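PDB 2FQP: hypothetical protein BP2299 from Bordetella pertussis Tohama I, which is of unknown function but has a cupin fold and binds a zinc ion, consistent with a metal-dependent role. Local coordinates for residues 18-23 with 88-93. Sequence-based numbering, arbitrary orientation.
Sequences VKVTEW and VFVEIE
Trp23 and Phe89 run alongside each other on the face that looks into the cupin barrel. Trp23 CB sits over a face of the Phe89 ring, 4.2 Å from its centroid, a CH-pi contact; the two ring systems meet obliquely, with planes 39° apart. Phe89 CG lies between its own backbone N and carbonyl carbon (chi1 65°), which brings CE1 to 3.8 Å from Trp23 CD1. Beyond this pair, Trp23 NE1 reaches Glu91 OE1 through a water: the indole N-H donates to it over 3.0 Å in the ring plane, and the water donates to Glu91 OE1 at 2.6 Å. A second water joins Lys19 O, Thr21 OG1 and Glu93 OE1. On the other face Val20 CG1 presses tightly on Val90 CG1 (3.5 Å), and Ile92 packs beside Val20. Six backbone hydrogen bonds set this antiparallel register, with Lys19–Glu93, Thr21–Glu91 and Trp23–Phe89 as the hydrogen-bonded pairs; Trp23 N to Phe89 O is almost straight at 178°. Strands 8-14 and 40-44 flank the pair, and the second subunit packs on the valine and isoleucine face, Ile92 meeting its own counterpart there. Glu91 touches His36, a ligand of the zinc ion, and its side chain comes within about 4 Å of the metal. The water bridge thus links the indole N-H to a carboxylate beside the zinc site and probably helps to restrain how that side chain turns.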
loop_
_atom_site.group_PDB
_atom_site.type_symbol
_atom_site.label_atom_id
_atom_site.label_comp_id
_atom_site.label_asym_id
_atom_site.label_seq_id
_atom_site.Cartn_x
_atom_site.Cartn_y
_atom_site.Cartn_z
ATOM N N VAL A 18 0.775 10.616 8.304
ATOM C CA VAL A 18 -0.111 9.867 7.397
ATOM C C VAL A 18 -1.348 9.359 8.098
ATOM O O VAL A 18 -1.385 9.208 9.321
ATOM C CB VAL A 18 0.643 8.641 6.741
ATOM C CG1 VAL A 18 1.740 9.117 5.832
ATOM C CG2 VAL A 18 1.185 7.717 7.794
ATOM N N LYS A 19 -2.393 9.151 7.311
ATOM C CA LYS A 19 -3.547 8.387 7.704
ATOM C C LYS A 19 -3.701 7.277 6.677
ATOM O O LYS A 19 -3.844 7.548 5.496
ATOM C CB LYS A 19 -4.809 9.249 7.703
ATOM C CG LYS A 19 -6.050 8.528 8.277
ATOM C CD LYS A 19 -7.277 9.407 8.102
ATOM C CE LYS A 19 -8.565 8.795 8.621
ATOM N NZ LYS A 19 -9.690 9.783 8.441
ATOM N N VAL A 20 -3.696 6.038 7.139
ATOM C CA VAL A 20 -3.756 4.884 6.256
ATOM C C VAL A 20 -5.045 4.156 6.552
ATOM O O VAL A 20 -5.255 3.714 7.659
ATOM C CB VAL A 20 -2.549 3.944 6.472
ATOM C CG1 VAL A 20 -2.617 2.741 5.573
ATOM C CG2 VAL A 20 -1.262 4.684 6.266
ATOM N N THR A 21 -5.883 4.012 5.533
ATOM C CA THR A 21 -7.199 3.447 5.666
ATOM C C THR A 21 -7.334 2.284 4.677
ATOM O O THR A 21 -7.038 2.456 3.515
ATOM C CB THR A 21 -8.279 4.512 5.401
ATOM O OG1 THR A 21 -8.131 5.611 6.337
ATOM C CG2 THR A 21 -9.688 3.912 5.552
ATOM N N GLU A 22 -7.752 1.113 5.162
ATOM C CA GLU A 22 -8.137 0.007 4.294
ATOM C C GLU A 22 -9.589 0.258 3.929
ATOM O O GLU A 22 -10.434 0.451 4.826
ATOM C CB GLU A 22 -8.041 -1.332 5.019
ATOM C CG GLU A 22 -8.660 -2.497 4.284
ATOM C CD GLU A 22 -8.861 -3.683 5.168
ATOM O OE1 GLU A 22 -9.702 -3.564 6.105
ATOM O OE2 GLU A 22 -8.138 -4.697 4.976
ATOM N N TRP A 23 -9.882 0.193 2.645
ATOM C CA TRP A 23 -11.243 0.341 2.126
ATOM C C TRP A 23 -11.688 -0.986 1.542
ATOM O O TRP A 23 -11.051 -1.523 0.632
ATOM C CB TRP A 23 -11.311 1.445 1.056
ATOM C CG TRP A 23 -11.299 2.816 1.629
ATOM C CD1 TRP A 23 -10.214 3.614 1.830
ATOM C CD2 TRP A 23 -12.427 3.549 2.103
ATOM N NE1 TRP A 23 -10.589 4.800 2.400
ATOM C CE2 TRP A 23 -11.945 4.801 2.564
ATOM C CE3 TRP A 23 -13.804 3.267 2.194
ATOM C CZ2 TRP A 23 -12.793 5.780 3.132
ATOM C CZ3 TRP A 23 -14.659 4.240 2.726
ATOM C CH2 TRP A 23 -14.139 5.495 3.186
ATOM N N VAL A 88 -10.576 -4.616 -2.471
ATOM C CA VAL A 88 -9.892 -3.992 -1.338
ATOM C C VAL A 88 -8.703 -3.157 -1.825
ATOM O O VAL A 88 -7.998 -3.558 -2.731
ATOM C CB VAL A 88 -9.415 -5.071 -0.342
ATOM C CG1 VAL A 88 -8.717 -4.420 0.876
ATOM C CG2 VAL A 88 -10.578 -5.967 0.087
ATOM N N PHE A 89 -8.554 -1.959 -1.258
ATOM C CA PHE A 89 -7.346 -1.167 -1.397
ATOM C C PHE A 89 -6.985 -0.458 -0.107
ATOM O O PHE A 89 -7.827 -0.264 0.775
ATOM C CB PHE A 89 -7.350 -0.189 -2.608
ATOM C CG PHE A 89 -8.383 0.930 -2.556
ATOM C CD1 PHE A 89 -8.165 2.099 -1.782
ATOM C CD2 PHE A 89 -9.496 0.902 -3.397
ATOM C CE1 PHE A 89 -9.116 3.145 -1.800
ATOM C CE2 PHE A 89 -10.406 1.939 -3.424
ATOM C CZ PHE A 89 -10.235 3.049 -2.623
ATOM N N VAL A 90 -5.697 -0.137 -0.005
ATOM C CA VAL A 90 -5.155 0.615 1.088
ATOM C C VAL A 90 -4.841 2.026 0.574
ATOM O O VAL A 90 -4.148 2.188 -0.434
ATOM C CB VAL A 90 -3.910 -0.071 1.713
ATOM C CG1 VAL A 90 -3.229 0.849 2.740
ATOM C CG2 VAL A 90 -4.340 -1.380 2.380
ATOM N N GLU A 91 -5.401 3.013 1.263
ATOM C CA GLU A 91 -5.252 4.403 0.909
ATOM C C GLU A 91 -4.381 5.118 1.951
ATOM O O GLU A 91 -4.650 5.055 3.140
ATOM C CB GLU A 91 -6.633 5.073 0.797
ATOM C CG GLU A 91 -6.625 6.403 0.058
ATOM C CD GLU A 91 -8.060 6.795 -0.413
ATOM O OE1 GLU A 91 -8.788 7.390 0.384
ATOM O OE2 GLU A 91 -8.447 6.431 -1.538
ATOM N N ILE A 92 -3.322 5.774 1.476
ATOM C CA ILE A 92 -2.335 6.453 2.346
ATOM C C ILE A 92 -2.418 7.943 2.085
ATOM O O ILE A 92 -2.012 8.419 1.023
ATOM C CB ILE A 92 -0.888 5.982 2.081
ATOM C CG1 ILE A 92 -0.735 4.491 2.332
ATOM C CG2 ILE A 92 0.105 6.725 2.987
ATOM C CD1 ILE A 92 -0.568 3.681 1.090
ATOM N N GLU A 93 -3.006 8.672 3.023
ATOM C CA GLU A 93 -3.183 10.110 2.857
ATOM C C GLU A 93 -2.005 10.797 3.553
ATOM O O GLU A 93 -1.621 10.430 4.683
ATOM C CB GLU A 93 -4.514 10.592 3.432
ATOM C CG GLU A 93 -5.754 10.041 2.757
ATOM C CD GLU A 93 -6.969 10.631 3.386
ATOM O OE1 GLU A 93 -7.361 10.129 4.458
ATOM O OE2 GLU A 93 -7.486 11.633 2.859
HETATM O O HOH W 1 -6.662 7.401 4.779
HETATM O O HOH W 2 -8.747 7.045 2.928
#